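Local atomic coordinates of Afp3 (Serratia entomophila, PDB entry 6RBN), a protein that probably builds, with related sheath proteins, the contractile sheath around the inner tube of the anti-feeding prophage, a phage-tail-like injection system. Residues K362-Q365 with P366-F369; N372-L375 with T376-V380; Q418-I421 with N422-K425; D385-L388 with Y389-Q393; I347-R350 with R351-A355. All coordinates share one frame; numbering follows the deposited sequence.

Contact 1: residues K362-Q365 with P366-F369; sequences KALQ and PMVF
Met367 folds back over the end of helix 347-364 and reaches both Leu364 and Ala363. Its CB starts 3.4 Å from Leu364 O. The same carbonyl accepts the backbone N-H of Met367, with Met367 N to Leu364 O at 2.9 Å. CG then faces helix 374-392, against Arg379 and Val380. The chain bends at both chi2 (76°) and chi3 (79°). These bends bring the tip, CE, back to 3.4 Å from Ala363 O. There CE also packs obliquely on Leu364 CD2, 3.8 Å away. Val368 adds its CG2 branch, which lies 3.6 Å from Leu364 O. Its backbone N makes a weak bond to Gln365 O. Pro366 has no N-H to give to Lys362 O, and its CD sits near that carbonyl instead. Leu364 and Val368 also meet residues of a neighbouring Afp2 subunit. This is a helix C-terminus ended at a proline: the chain passes through a 3-10 turn at Gln365 and Pro366 into the loop before helix 374-392.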
loop_
_atom_site.group_PDB
_atom_site.type_symbol
_atom_site.label_atom_id
_atom_site.label_comp_id
_atom_site.label_asym_id
_atom_site.label_seq_id
_atom_site.Cartn_x
_atom_site.Cartn_y
_atom_site.Cartn_z
ATOM N N LYS D 362 -17.792 46.809 -18.902
ATOM C CA LYS D 362 -17.473 45.886 -19.984
ATOM C C LYS D 362 -17.476 44.435 -19.534
ATOM O O LYS D 362 -17.561 43.538 -20.378
ATOM C CB LYS D 362 -16.115 46.231 -20.592
ATOM C CG LYS D 362 -16.112 47.501 -21.423
ATOM C CD LYS D 362 -14.714 47.851 -21.921
ATOM C CE LYS D 362 -14.438 47.287 -23.309
ATOM N NZ LYS D 362 -14.243 45.809 -23.337
ATOM N N ALA D 363 -17.384 44.179 -18.232
ATOM C CA ALA D 363 -17.385 42.822 -17.713
ATOM C C ALA D 363 -18.778 42.300 -17.404
ATOM O O ALA D 363 -18.982 41.082 -17.416
ATOM C CB ALA D 363 -16.526 42.739 -16.449
ATOM N N LEU D 364 -19.737 43.181 -17.132
ATOM C CA LEU D 364 -21.078 42.763 -16.749
ATOM C C LEU D 364 -22.054 42.724 -17.911
ATOM O O LEU D 364 -23.163 42.214 -17.741
ATOM C CB LEU D 364 -21.635 43.690 -15.667
ATOM C CG LEU D 364 -20.830 43.761 -14.375
ATOM C CD1 LEU D 364 -21.516 44.667 -13.373
ATOM C CD2 LEU D 364 -20.565 42.389 -13.808
ATOM N N GLN D 365 -21.684 43.268 -19.068
ATOM C CA GLN D 365 -22.553 43.176 -20.239
ATOM C C GLN D 365 -22.790 41.762 -20.782
ATOM O O GLN D 365 -23.848 41.565 -21.403
ATOM C CB GLN D 365 -22.029 44.099 -21.346
ATOM C CG GLN D 365 -22.324 45.561 -21.074
ATOM C CD GLN D 365 -21.783 46.480 -22.139
ATOM O OE1 GLN D 365 -21.102 46.045 -23.063
ATOM N NE2 GLN D 365 -22.085 47.765 -22.017
ATOM N N PRO D 366 -21.902 40.771 -20.627
ATOM C CA PRO D 366 -22.356 39.383 -20.831
ATOM C C PRO D 366 -23.425 38.915 -19.853
ATOM O O PRO D 366 -24.160 37.977 -20.182
ATOM C CB PRO D 366 -21.067 38.571 -20.683
ATOM C CG PRO D 366 -20.034 39.471 -21.168
ATOM C CD PRO D 366 -20.428 40.839 -20.721
ATOM N N MET D 367 -23.545 39.522 -18.673
ATOM C CA MET D 367 -24.564 39.135 -17.707
ATOM C C MET D 367 -25.856 39.934 -17.842
ATOM O O MET D 367 -26.617 40.024 -16.874
ATOM C CB MET D 367 -24.024 39.254 -16.280
ATOM C CG MET D 367 -23.268 38.026 -15.797
ATOM S SD MET D 367 -21.603 37.844 -16.453
ATOM C CE MET D 367 -20.711 38.997 -15.420
ATOM N N VAL D 368 -26.125 40.504 -19.008
ATOM C CA VAL D 368 -27.386 41.185 -19.278
ATOM C C VAL D 368 -28.287 40.190 -20.001
ATOM O O VAL D 368 -27.797 39.338 -20.751
ATOM C CB VAL D 368 -27.144 42.473 -20.096
ATOM C CG1 VAL D 368 -28.428 43.243 -20.372
ATOM C CG2 VAL D 368 -26.178 43.370 -19.358
ATOM N N PHE D 369 -29.595 40.259 -19.713
ATOM C CA PHE D 369 -30.652 39.348 -20.168
ATOM C C PHE D 369 -30.464 37.934 -19.630
ATOM O O PHE D 369 -30.967 36.970 -20.211
ATOM C CB PHE D 369 -30.802 39.326 -21.696
ATOM C CG PHE D 369 -31.160 40.654 -22.282
ATOM C CD1 PHE D 369 -32.443 41.153 -22.164
ATOM C CD2 PHE D 369 -30.215 41.403 -22.961
ATOM C CE1 PHE D 369 -32.771 42.378 -22.700
ATOM C CE2 PHE D 369 -30.539 42.628 -23.498
ATOM C CZ PHE D 369 -31.818 43.115 -23.369
#

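Contact 2: residues N372-L375 with T376-V380; sequences NSQL and TWKRV
Asn372 OD1 accepts the indole N-H of Trp377, with Trp377 NE1 to Asn372 OD1 at 2.6 Å. The donor lies nearly along the C=O axis. The oxygen sits in the ring plane, at the edge, while the amide and ring planes stand 76° apart. Asn372 CG is opposite its backbone nitrogen (chi1 -166°), which carries the amide forward to the indole. Its ND2 makes a weak bond to Lys425 O, so the amide is held at both ends. The next acceptor is Ser373 O. It takes the backbone N-H of Trp377, Trp377 N to Ser373 O being 3.2 Å, and more weakly that of Thr376. Ser373 is the N-cap residue of helix 374-392, and this carbonyl opens the helix. The same Ser373 O lies 3.0 Å above one face of the Trp377 ring, toward its rim. Gln374 CA covers that face too. Gln374 CG meets Trp377 CE3 at 4.0 Å. The Gln374 amide crosses Lys378, with NE2 3.4 Å from Lys378 CE. Their polar ends have other partners: Gln374 OE1 bonds to Val106 N of a neighbouring Afp1 subunit, and Lys378 NZ to Gln381. One turn along, Leu375 CD1 packs obliquely on Arg379 CD at 3.9 Å. Arg379 CG lies 3.3 Å from Leu375 O.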
loop_
_atom_site.group_PDB
_atom_site.type_symbol
_atom_site.label_atom_id
_atom_site.label_comp_id
_atom_site.label_asym_id
_atom_site.label_seq_id
_atom_site.Cartn_x
_atom_site.Cartn_y
_atom_site.Cartn_z
ATOM N N ASN D 372 -33.009 36.948 -13.722
ATOM C CA ASN D 372 -32.784 37.823 -12.572
ATOM C C ASN D 372 -33.071 37.032 -11.299
ATOM O O ASN D 372 -34.101 37.189 -10.643
ATOM C CB ASN D 372 -33.652 39.069 -12.676
ATOM C CG ASN D 372 -33.237 40.157 -11.707
ATOM O OD1 ASN D 372 -32.283 40.005 -10.947
ATOM N ND2 ASN D 372 -33.958 41.267 -11.729
ATOM N N SER D 373 -32.130 36.168 -10.944
ATOM C CA SER D 373 -32.235 35.299 -9.784
ATOM C C SER D 373 -31.014 35.493 -8.891
ATOM O O SER D 373 -30.096 36.244 -9.214
ATOM C CB SER D 373 -32.378 33.839 -10.213
ATOM O OG SER D 373 -31.213 33.387 -10.880
ATOM N N GLN D 374 -31.014 34.794 -7.756
ATOM C CA GLN D 374 -29.937 34.944 -6.786
ATOM C C GLN D 374 -28.657 34.270 -7.257
ATOM O O GLN D 374 -27.573 34.635 -6.798
ATOM C CB GLN D 374 -30.392 34.378 -5.439
ATOM C CG GLN D 374 -29.652 34.889 -4.212
ATOM C CD GLN D 374 -28.436 34.074 -3.850
ATOM O OE1 GLN D 374 -28.334 32.904 -4.186
ATOM N NE2 GLN D 374 -27.519 34.684 -3.126
ATOM N N LEU D 375 -28.761 33.308 -8.174
ATOM C CA LEU D 375 -27.581 32.703 -8.781
ATOM C C LEU D 375 -26.857 33.685 -9.689
ATOM O O LEU D 375 -25.625 33.666 -9.757
ATOM C CB LEU D 375 -27.995 31.437 -9.540
ATOM C CG LEU D 375 -27.062 30.446 -10.252
ATOM C CD1 LEU D 375 -26.749 30.854 -11.679
ATOM C CD2 LEU D 375 -25.778 30.259 -9.480
ATOM N N THR D 376 -27.594 34.542 -10.390
ATOM C CA THR D 376 -26.971 35.538 -11.253
ATOM C C THR D 376 -26.342 36.661 -10.440
ATOM O O THR D 376 -25.278 37.167 -10.808
ATOM C CB THR D 376 -28.010 36.088 -12.234
ATOM O OG1 THR D 376 -28.592 35.001 -12.962
ATOM C CG2 THR D 376 -27.389 37.038 -13.235
ATOM N N TRP D 377 -26.954 37.020 -9.310
ATOM C CA TRP D 377 -26.454 38.111 -8.479
ATOM C C TRP D 377 -25.117 37.763 -7.844
ATOM O O TRP D 377 -24.308 38.656 -7.581
ATOM C CB TRP D 377 -27.467 38.433 -7.382
ATOM C CG TRP D 377 -28.797 38.855 -7.887
ATOM C CD1 TRP D 377 -29.105 39.289 -9.140
ATOM C CD2 TRP D 377 -30.028 38.806 -7.167
ATOM N NE1 TRP D 377 -30.444 39.549 -9.233
ATOM C CE2 TRP D 377 -31.035 39.256 -8.035
ATOM C CE3 TRP D 377 -30.373 38.440 -5.863
ATOM C CZ2 TRP D 377 -32.361 39.349 -7.644
ATOM C CZ3 TRP D 377 -31.690 38.533 -5.481
ATOM C CH2 TRP D 377 -32.667 38.984 -6.365
ATOM N N LYS D 378 -24.870 36.478 -7.592
ATOM C CA LYS D 378 -23.578 36.047 -7.082
ATOM C C LYS D 378 -22.542 35.924 -8.190
ATOM O O LYS D 378 -21.346 36.075 -7.931
ATOM C CB LYS D 378 -23.715 34.713 -6.351
ATOM C CG LYS D 378 -24.706 34.672 -5.186
ATOM C CD LYS D 378 -24.246 35.418 -3.939
ATOM C CE LYS D 378 -24.953 36.757 -3.772
ATOM N NZ LYS D 378 -24.599 37.429 -2.498
ATOM N N ARG D 379 -22.975 35.638 -9.421
ATOM C CA ARG D 379 -22.048 35.632 -10.547
ATOM C C ARG D 379 -21.604 37.038 -10.906
ATOM O O ARG D 379 -20.501 37.227 -11.428
ATOM C CB ARG D 379 -22.686 34.963 -11.761
ATOM C CG ARG D 379 -22.912 33.476 -11.610
ATOM C CD ARG D 379 -23.637 32.900 -12.816
ATOM N NE ARG D 379 -22.823 32.928 -14.025
ATOM C CZ ARG D 379 -23.061 33.712 -15.071
ATOM N NH1 ARG D 379 -24.094 34.542 -15.061
ATOM N NH2 ARG D 379 -22.265 33.668 -16.129
ATOM N N VAL D 380 -22.451 38.029 -10.643
ATOM C CA VAL D 380 -22.099 39.418 -10.902
ATOM C C VAL D 380 -21.235 39.972 -9.774
ATOM O O VAL D 380 -20.301 40.745 -10.014
ATOM C CB VAL D 380 -23.392 40.227 -11.119
ATOM C CG1 VAL D 380 -23.111 41.680 -11.226
ATOM C CG2 VAL D 380 -24.071 39.780 -12.391
#

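Contact 3: residues Q418-I421 with N422-K425; sequences QDEI and NQGK
Asn422 folds back beside the carbonyl of Gln418, one turn earlier. Asn422 ND2 is 2.8 Å from Gln418 O, and the backbone N of Asn422 gives that oxygen a weak bond. Glu420 lies alongside Gln423, both side chains pointing the same way. The carboxylate and amide planes are nearly parallel, 9° apart, with Glu420 CG 3.9 Å from Gln423 NE2. Ile421 contributes its carbonyl: Gly424 N donates to Ile421 O at 2.8 Å. Lys425 N makes a weaker bond to Glu420 O, 3.4 Å long. Together these two bonds form a Schellman motif. Gly424 stands at its C' position with the expected positive phi (88°). Lys425 CG also lies against Glu420 O at 3.3 Å. The turn closes helix 418-422 and leads directly into strand 425-432. Ile421 packs on Asn372 and Trp377 at the start of helix 374-392. Lys425 pairs in a parallel beta ladder with a strand of a neighbouring Afp2 subunit.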
loop_
_atom_site.group_PDB
_atom_site.type_symbol
_atom_site.label_atom_id
_atom_site.label_comp_id
_atom_site.label_asym_id
_atom_site.label_seq_id
_atom_site.Cartn_x
_atom_site.Cartn_y
_atom_site.Cartn_z
ATOM N N GLN D 418 -38.378 43.824 -3.580
ATOM C CA GLN D 418 -39.011 42.846 -4.465
ATOM C C GLN D 418 -39.733 43.512 -5.633
ATOM O O GLN D 418 -39.824 42.927 -6.718
ATOM C CB GLN D 418 -39.967 41.968 -3.652
ATOM C CG GLN D 418 -40.641 40.849 -4.427
ATOM C CD GLN D 418 -39.652 39.894 -5.055
ATOM O OE1 GLN D 418 -39.418 39.932 -6.261
ATOM N NE2 GLN D 418 -39.073 39.025 -4.242
ATOM N N ASP D 419 -40.194 44.752 -5.455
ATOM C CA ASP D 419 -40.798 45.494 -6.552
ATOM C C ASP D 419 -39.777 45.883 -7.618
ATOM O O ASP D 419 -40.158 46.122 -8.768
ATOM C CB ASP D 419 -41.500 46.741 -6.006
ATOM C CG ASP D 419 -42.346 47.444 -7.050
ATOM O OD1 ASP D 419 -43.439 46.935 -7.375
ATOM O OD2 ASP D 419 -41.914 48.503 -7.551
ATOM N N GLU D 420 -38.492 45.919 -7.273
ATOM C CA GLU D 420 -37.446 46.271 -8.224
ATOM C C GLU D 420 -36.946 45.081 -9.027
ATOM O O GLU D 420 -36.512 45.262 -10.169
ATOM C CB GLU D 420 -36.280 46.926 -7.487
ATOM C CG GLU D 420 -36.613 48.304 -6.957
ATOM C CD GLU D 420 -35.528 48.861 -6.066
ATOM O OE1 GLU D 420 -34.614 48.095 -5.704
ATOM O OE2 GLU D 420 -35.588 50.058 -5.724
ATOM N N ILE D 421 -36.978 43.871 -8.460
ATOM C CA ILE D 421 -36.695 42.677 -9.251
ATOM C C ILE D 421 -37.778 42.469 -10.303
ATOM O O ILE D 421 -37.486 42.121 -11.454
ATOM C CB ILE D 421 -36.529 41.446 -8.335
ATOM C CG1 ILE D 421 -35.201 41.496 -7.581
ATOM C CG2 ILE D 421 -36.612 40.138 -9.102
ATOM C CD1 ILE D 421 -35.281 41.981 -6.185
ATOM N N ASN D 422 -39.035 42.739 -9.939
ATOM C CA ASN D 422 -40.162 42.466 -10.825
ATOM C C ASN D 422 -40.173 43.376 -12.045
ATOM O O ASN D 422 -40.708 42.996 -13.091
ATOM C CB ASN D 422 -41.472 42.603 -10.056
ATOM C CG ASN D 422 -41.650 41.525 -9.017
ATOM O OD1 ASN D 422 -41.335 40.361 -9.257
ATOM N ND2 ASN D 422 -42.160 41.901 -7.854
ATOM N N GLN D 423 -39.588 44.565 -11.943
ATOM C CA GLN D 423 -39.421 45.426 -13.101
ATOM C C GLN D 423 -38.085 45.210 -13.802
ATOM O O GLN D 423 -37.741 45.973 -14.708
ATOM C CB GLN D 423 -39.605 46.893 -12.702
ATOM C CG GLN D 423 -38.626 47.415 -11.684
ATOM C CD GLN D 423 -38.980 48.818 -11.237
ATOM O OE1 GLN D 423 -39.944 49.408 -11.721
ATOM N NE2 GLN D 423 -38.204 49.360 -10.310
ATOM N N GLY D 424 -37.332 44.188 -13.402
ATOM C CA GLY D 424 -36.251 43.657 -14.209
ATOM C C GLY D 424 -34.887 44.290 -14.045
ATOM O O GLY D 424 -34.155 44.426 -15.029
ATOM N N LYS D 425 -34.511 44.664 -12.828
ATOM C CA LYS D 425 -33.228 45.312 -12.612
ATOM C C LYS D 425 -32.559 44.747 -11.368
ATOM O O LYS D 425 -33.225 44.270 -10.446
ATOM C CB LYS D 425 -33.390 46.833 -12.491
ATOM C CG LYS D 425 -34.176 47.286 -11.287
ATOM C CD LYS D 425 -34.321 48.790 -11.248
ATOM C CE LYS D 425 -35.332 49.262 -12.267
ATOM N NZ LYS D 425 -35.592 50.718 -12.132
#

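Contact 4: residues D385-L388 with Y389-Q393; sequences DNYL and YRLWQ
Tyr387 and Leu391 touch one turn apart in the C-terminal part of helix 374-392. Leu391 CG lies over one face of the phenol ring, and Leu391 CD1 is 3.6 Å from Tyr387 CE2. Leu388 CD2 joins this patch more loosely, 4.3 Å from Leu391 CD1. Arg390 turns back along the helix surface. Its CG sits between its backbone N and carbonyl carbon (chi1 65°). A bend at chi3 turns one face of the guanidinium to Asn386 O, which lies 3.2 Å above that plane, toward the rim. The angle at Arg390 NH1 is too poor for a hydrogen bond to Asn386 O. Arg390 CG packs 3.4 Å from Tyr387 O. The helix itself is carried by Tyr389 N to Asp385 O, 3.1 Å, and Trp392 N to Leu388 O, 3.3 Å. Leu388 faces strands 406-409 and 425-432. The i to i+3 and i to i+4 apolar contacts are consistent with an amphipathic helix, with Leu388 and Tyr387 toward the fold and Asn386 and Arg390 toward a neighbouring Afp1 subunit.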
loop_
_atom_site.group_PDB
_atom_site.type_symbol
_atom_site.label_atom_id
_atom_site.label_comp_id
_atom_site.label_asym_id
_atom_site.label_seq_id
_atom_site.Cartn_x
_atom_site.Cartn_y
_atom_site.Cartn_z
ATOM N N ASP D 385 -15.775 41.482 -7.722
ATOM C CA ASP D 385 -14.818 41.223 -6.653
ATOM C C ASP D 385 -13.485 40.722 -7.191
ATOM O O ASP D 385 -12.439 40.990 -6.590
ATOM C CB ASP D 385 -15.402 40.211 -5.673
ATOM C CG ASP D 385 -14.541 40.015 -4.446
ATOM O OD1 ASP D 385 -14.568 40.889 -3.558
ATOM O OD2 ASP D 385 -13.833 38.991 -4.372
ATOM N N ASN D 386 -13.496 39.996 -8.309
ATOM C CA ASN D 386 -12.238 39.590 -8.925
ATOM C C ASN D 386 -11.535 40.764 -9.582
ATOM O O ASN D 386 -10.302 40.786 -9.650
ATOM C CB ASN D 386 -12.470 38.489 -9.955
ATOM C CG ASN D 386 -12.838 37.170 -9.327
ATOM O OD1 ASN D 386 -12.316 36.803 -8.276
ATOM N ND2 ASN D 386 -13.718 36.431 -9.981
ATOM N N TYR D 387 -12.294 41.738 -10.081
ATOM C CA TYR D 387 -11.679 42.909 -10.692
ATOM C C TYR D 387 -11.085 43.827 -9.636
ATOM O O TYR D 387 -9.971 44.337 -9.798
ATOM C CB TYR D 387 -12.701 43.663 -11.542
ATOM C CG TYR D 387 -12.126 44.893 -12.190
ATOM C CD1 TYR D 387 -11.285 44.790 -13.284
ATOM C CD2 TYR D 387 -12.411 46.159 -11.700
ATOM C CE1 TYR D 387 -10.746 45.910 -13.874
ATOM C CE2 TYR D 387 -11.875 47.282 -12.280
ATOM C CZ TYR D 387 -11.046 47.151 -13.367
ATOM O OH TYR D 387 -10.510 48.270 -13.953
ATOM N N LEU D 388 -11.820 44.060 -8.549
ATOM C CA LEU D 388 -11.347 44.969 -7.516
ATOM C C LEU D 388 -10.219 44.376 -6.692
ATOM O O LEU D 388 -9.473 45.128 -6.061
ATOM C CB LEU D 388 -12.495 45.365 -6.594
ATOM C CG LEU D 388 -13.627 46.164 -7.223
ATOM C CD1 LEU D 388 -14.705 46.403 -6.199
ATOM C CD2 LEU D 388 -13.111 47.464 -7.777
ATOM N N TYR D 389 -10.081 43.053 -6.670
ATOM C CA TYR D 389 -8.948 42.457 -5.978
ATOM C C TYR D 389 -7.657 42.665 -6.752
ATOM O O TYR D 389 -6.611 42.915 -6.148
ATOM C CB TYR D 389 -9.180 40.968 -5.743
ATOM C CG TYR D 389 -8.064 40.306 -4.973
ATOM C CD1 TYR D 389 -7.955 40.467 -3.601
ATOM C CD2 TYR D 389 -7.115 39.528 -5.619
ATOM C CE1 TYR D 389 -6.937 39.869 -2.894
ATOM C CE2 TYR D 389 -6.091 38.937 -4.923
ATOM C CZ TYR D 389 -6.009 39.105 -3.561
ATOM O OH TYR D 389 -4.988 38.506 -2.865
ATOM N N ARG D 390 -7.701 42.566 -8.079
ATOM C CA ARG D 390 -6.483 42.737 -8.855
ATOM C C ARG D 390 -6.171 44.196 -9.151
ATOM O O ARG D 390 -5.158 44.472 -9.797
ATOM C CB ARG D 390 -6.548 41.936 -10.157
ATOM C CG ARG D 390 -7.598 42.381 -11.147
ATOM C CD ARG D 390 -7.480 41.580 -12.439
ATOM N NE ARG D 390 -7.755 40.156 -12.252
ATOM C CZ ARG D 390 -8.950 39.594 -12.412
ATOM N NH1 ARG D 390 -9.988 40.331 -12.777
ATOM N NH2 ARG D 390 -9.104 38.291 -12.221
ATOM N N LEU D 391 -7.018 45.131 -8.717
ATOM C CA LEU D 391 -6.576 46.516 -8.605
ATOM C C LEU D 391 -5.856 46.755 -7.290
ATOM O O LEU D 391 -4.882 47.511 -7.244
ATOM C CB LEU D 391 -7.749 47.487 -8.715
ATOM C CG LEU D 391 -8.422 47.744 -10.054
ATOM C CD1 LEU D 391 -9.579 48.687 -9.833
ATOM C CD2 LEU D 391 -7.428 48.340 -11.022
ATOM N N TRP D 392 -6.335 46.130 -6.215
ATOM C CA TRP D 392 -5.723 46.322 -4.905
ATOM C C TRP D 392 -4.327 45.722 -4.844
ATOM O O TRP D 392 -3.427 46.297 -4.222
ATOM C CB TRP D 392 -6.600 45.707 -3.822
ATOM C CG TRP D 392 -5.989 45.814 -2.475
ATOM C CD1 TRP D 392 -5.782 46.949 -1.759
ATOM C CD2 TRP D 392 -5.460 44.744 -1.693
ATOM N NE1 TRP D 392 -5.180 46.653 -0.565
ATOM C CE2 TRP D 392 -4.968 45.302 -0.502
ATOM C CE3 TRP D 392 -5.362 43.364 -1.881
ATOM C CZ2 TRP D 392 -4.388 44.532 0.496
ATOM C CZ3 TRP D 392 -4.789 42.602 -0.888
ATOM C CH2 TRP D 392 -4.307 43.187 0.285
ATOM N N GLN D 393 -4.117 44.578 -5.486
ATOM C CA GLN D 393 -2.820 43.928 -5.384
ATOM C C GLN D 393 -1.806 44.468 -6.378
ATOM O O GLN D 393 -0.664 44.001 -6.383
ATOM C CB GLN D 393 -2.956 42.416 -5.556
ATOM C CG GLN D 393 -3.342 41.971 -6.936
ATOM C CD GLN D 393 -3.436 40.467 -7.030
ATOM O OE1 GLN D 393 -3.167 39.762 -6.061
ATOM N NE2 GLN D 393 -3.811 39.968 -8.201
#

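Contact 5: residues I347-R350 with R351-A355; sequences IPVR and RLFDA
With CG anti to the backbone N (chi1 173°) and bends at chi2 and chi3, Arg350 turns its guanidinium along the helix to Asp354. Asp354 CG lies beside its own backbone N (chi1 -70°), which points the carboxylate back one turn. The salt bridge runs from Arg350 NH2 to Asp354 OD1, 3.0 Å. The two flat groups are nearly parallel, 10° apart. Arg350 NH2 also passes 3.8 Å from Phe353 CB. The Phe353 ring turns its edge to Val349 O, which lies near the ring plane, 3.2 Å from Phe353 CD2. Along the helix, Ile347 and Arg351 lie side by side, with Ile347 CG2 3.8 Å from Arg351 CD. Arg351 N bonds to Ile347 O at 2.9 Å. Arg351 sends its charged end to Asp282 of the same chain in a second salt bridge. Arg350 has further partners: Trp344, by a cation-pi contact, and Glu14 of a neighbouring Afp2 subunit, by a salt bridge to NH2. Both arginines are buried, yet each has an acidic partner. This would probably keep them charged, and the bridge from Arg350 to Glu14 ties the start of the helix to that Afp2 subunit.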
loop_
_atom_site.group_PDB
_atom_site.type_symbol
_atom_site.label_atom_id
_atom_site.label_comp_id
_atom_site.label_asym_id
_atom_site.label_seq_id
_atom_site.Cartn_x
_atom_site.Cartn_y
_atom_site.Cartn_z
ATOM N N ILE D 347 -6.861 64.738 -10.321
ATOM C CA ILE D 347 -7.012 63.945 -11.547
ATOM C C ILE D 347 -6.856 62.443 -11.336
ATOM O O ILE D 347 -7.711 61.693 -11.834
ATOM C CB ILE D 347 -6.095 64.499 -12.646
ATOM C CG1 ILE D 347 -6.450 65.947 -12.958
ATOM C CG2 ILE D 347 -6.202 63.682 -13.916
ATOM C CD1 ILE D 347 -5.445 66.627 -13.839
ATOM N N PRO D 348 -5.817 61.911 -10.642
ATOM C CA PRO D 348 -5.702 60.439 -10.596
ATOM C C PRO D 348 -6.758 59.747 -9.753
ATOM O O PRO D 348 -7.009 58.556 -9.954
ATOM C CB PRO D 348 -4.303 60.217 -10.017
ATOM C CG PRO D 348 -4.051 61.379 -9.216
ATOM C CD PRO D 348 -4.644 62.509 -9.966
ATOM N N VAL D 349 -7.384 60.453 -8.813
ATOM C CA VAL D 349 -8.501 59.869 -8.080
ATOM C C VAL D 349 -9.739 59.821 -8.963
ATOM O O VAL D 349 -10.504 58.850 -8.937
ATOM C CB VAL D 349 -8.743 60.660 -6.782
ATOM C CG1 VAL D 349 -9.914 60.094 -6.002
ATOM C CG2 VAL D 349 -7.490 60.667 -5.936
ATOM N N ARG D 350 -9.935 60.848 -9.790
ATOM C CA ARG D 350 -11.108 60.904 -10.652
ATOM C C ARG D 350 -11.022 59.901 -11.795
ATOM O O ARG D 350 -12.000 59.207 -12.089
ATOM C CB ARG D 350 -11.276 62.321 -11.195
ATOM C CG ARG D 350 -12.360 62.501 -12.235
ATOM C CD ARG D 350 -13.763 62.421 -11.662
ATOM N NE ARG D 350 -14.322 61.077 -11.731
ATOM C CZ ARG D 350 -15.494 60.728 -11.217
ATOM N NH1 ARG D 350 -16.244 61.629 -10.599
ATOM N NH2 ARG D 350 -15.923 59.481 -11.326
ATOM N N ARG D 351 -9.864 59.802 -12.447
ATOM C CA ARG D 351 -9.723 58.885 -13.569
ATOM C C ARG D 351 -9.529 57.437 -13.141
ATOM O O ARG D 351 -9.619 56.549 -13.991
ATOM C CB ARG D 351 -8.561 59.309 -14.470
ATOM C CG ARG D 351 -8.825 60.591 -15.230
ATOM C CD ARG D 351 -7.670 60.960 -16.138
ATOM N NE ARG D 351 -7.503 60.014 -17.234
ATOM C CZ ARG D 351 -6.452 59.214 -17.373
ATOM N NH1 ARG D 351 -5.469 59.252 -16.488
ATOM N NH2 ARG D 351 -6.381 58.382 -18.402
ATOM N N LEU D 352 -9.251 57.176 -11.864
ATOM C CA LEU D 352 -9.290 55.806 -11.371
ATOM C C LEU D 352 -10.722 55.299 -11.311
ATOM O O LEU D 352 -11.015 54.181 -11.749
ATOM C CB LEU D 352 -8.640 55.714 -9.994
ATOM C CG LEU D 352 -8.659 54.339 -9.332
ATOM C CD1 LEU D 352 -7.857 53.341 -10.134
ATOM C CD2 LEU D 352 -8.143 54.436 -7.916
ATOM N N PHE D 353 -11.629 56.112 -10.768
ATOM C CA PHE D 353 -13.040 55.756 -10.726
ATOM C C PHE D 353 -13.676 55.723 -12.107
ATOM O O PHE D 353 -14.572 54.911 -12.336
ATOM C CB PHE D 353 -13.795 56.722 -9.817
ATOM C CG PHE D 353 -13.668 56.401 -8.359
ATOM C CD1 PHE D 353 -14.587 55.571 -7.745
ATOM C CD2 PHE D 353 -12.612 56.884 -7.615
ATOM C CE1 PHE D 353 -14.472 55.262 -6.408
ATOM C CE2 PHE D 353 -12.489 56.572 -6.276
ATOM C CZ PHE D 353 -13.420 55.760 -5.676
ATOM N N ASP D 354 -13.237 56.570 -13.036
ATOM C CA ASP D 354 -13.783 56.496 -14.386
ATOM C C ASP D 354 -13.302 55.252 -15.120
ATOM O O ASP D 354 -14.041 54.693 -15.935
ATOM C CB ASP D 354 -13.418 57.742 -15.188
ATOM C CG ASP D 354 -14.149 58.977 -14.713
ATOM O OD1 ASP D 354 -15.252 58.834 -14.143
ATOM O OD2 ASP D 354 -13.633 60.091 -14.924
ATOM N N ALA D 355 -12.079 54.800 -14.841
ATOM C CA ALA D 355 -11.557 53.614 -15.506
ATOM C C ALA D 355 -12.067 52.331 -14.872
ATOM O O ALA D 355 -12.204 51.318 -15.564
ATOM C CB ALA D 355 -10.030 53.622 -15.489
#

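Contact 5 is fully buried, and its centre lies about 10 Å from the centre of the chain. Contact 3 is a surface turn, its centre about 37 Å from the same point. Contacts 1, 2 and 4 are partly buried. Contacts 5 and 1 sit near the two ends of helix 347-364, and contacts 2 and 4 near those of helix 374-392. Contacts 1 and 2 pack on each other, as do contacts 4 and 5. Contact 3 touches contact 2 at the start of helix 374-392. Contact 5 holds a buried salt bridge, with further acidic partners outside it. Contact 4 has an apolar patch, contact 3 mainly backbone capping. Contact 2 has an indole-amide bond, contact 1 a methionine packed back at a proline turn.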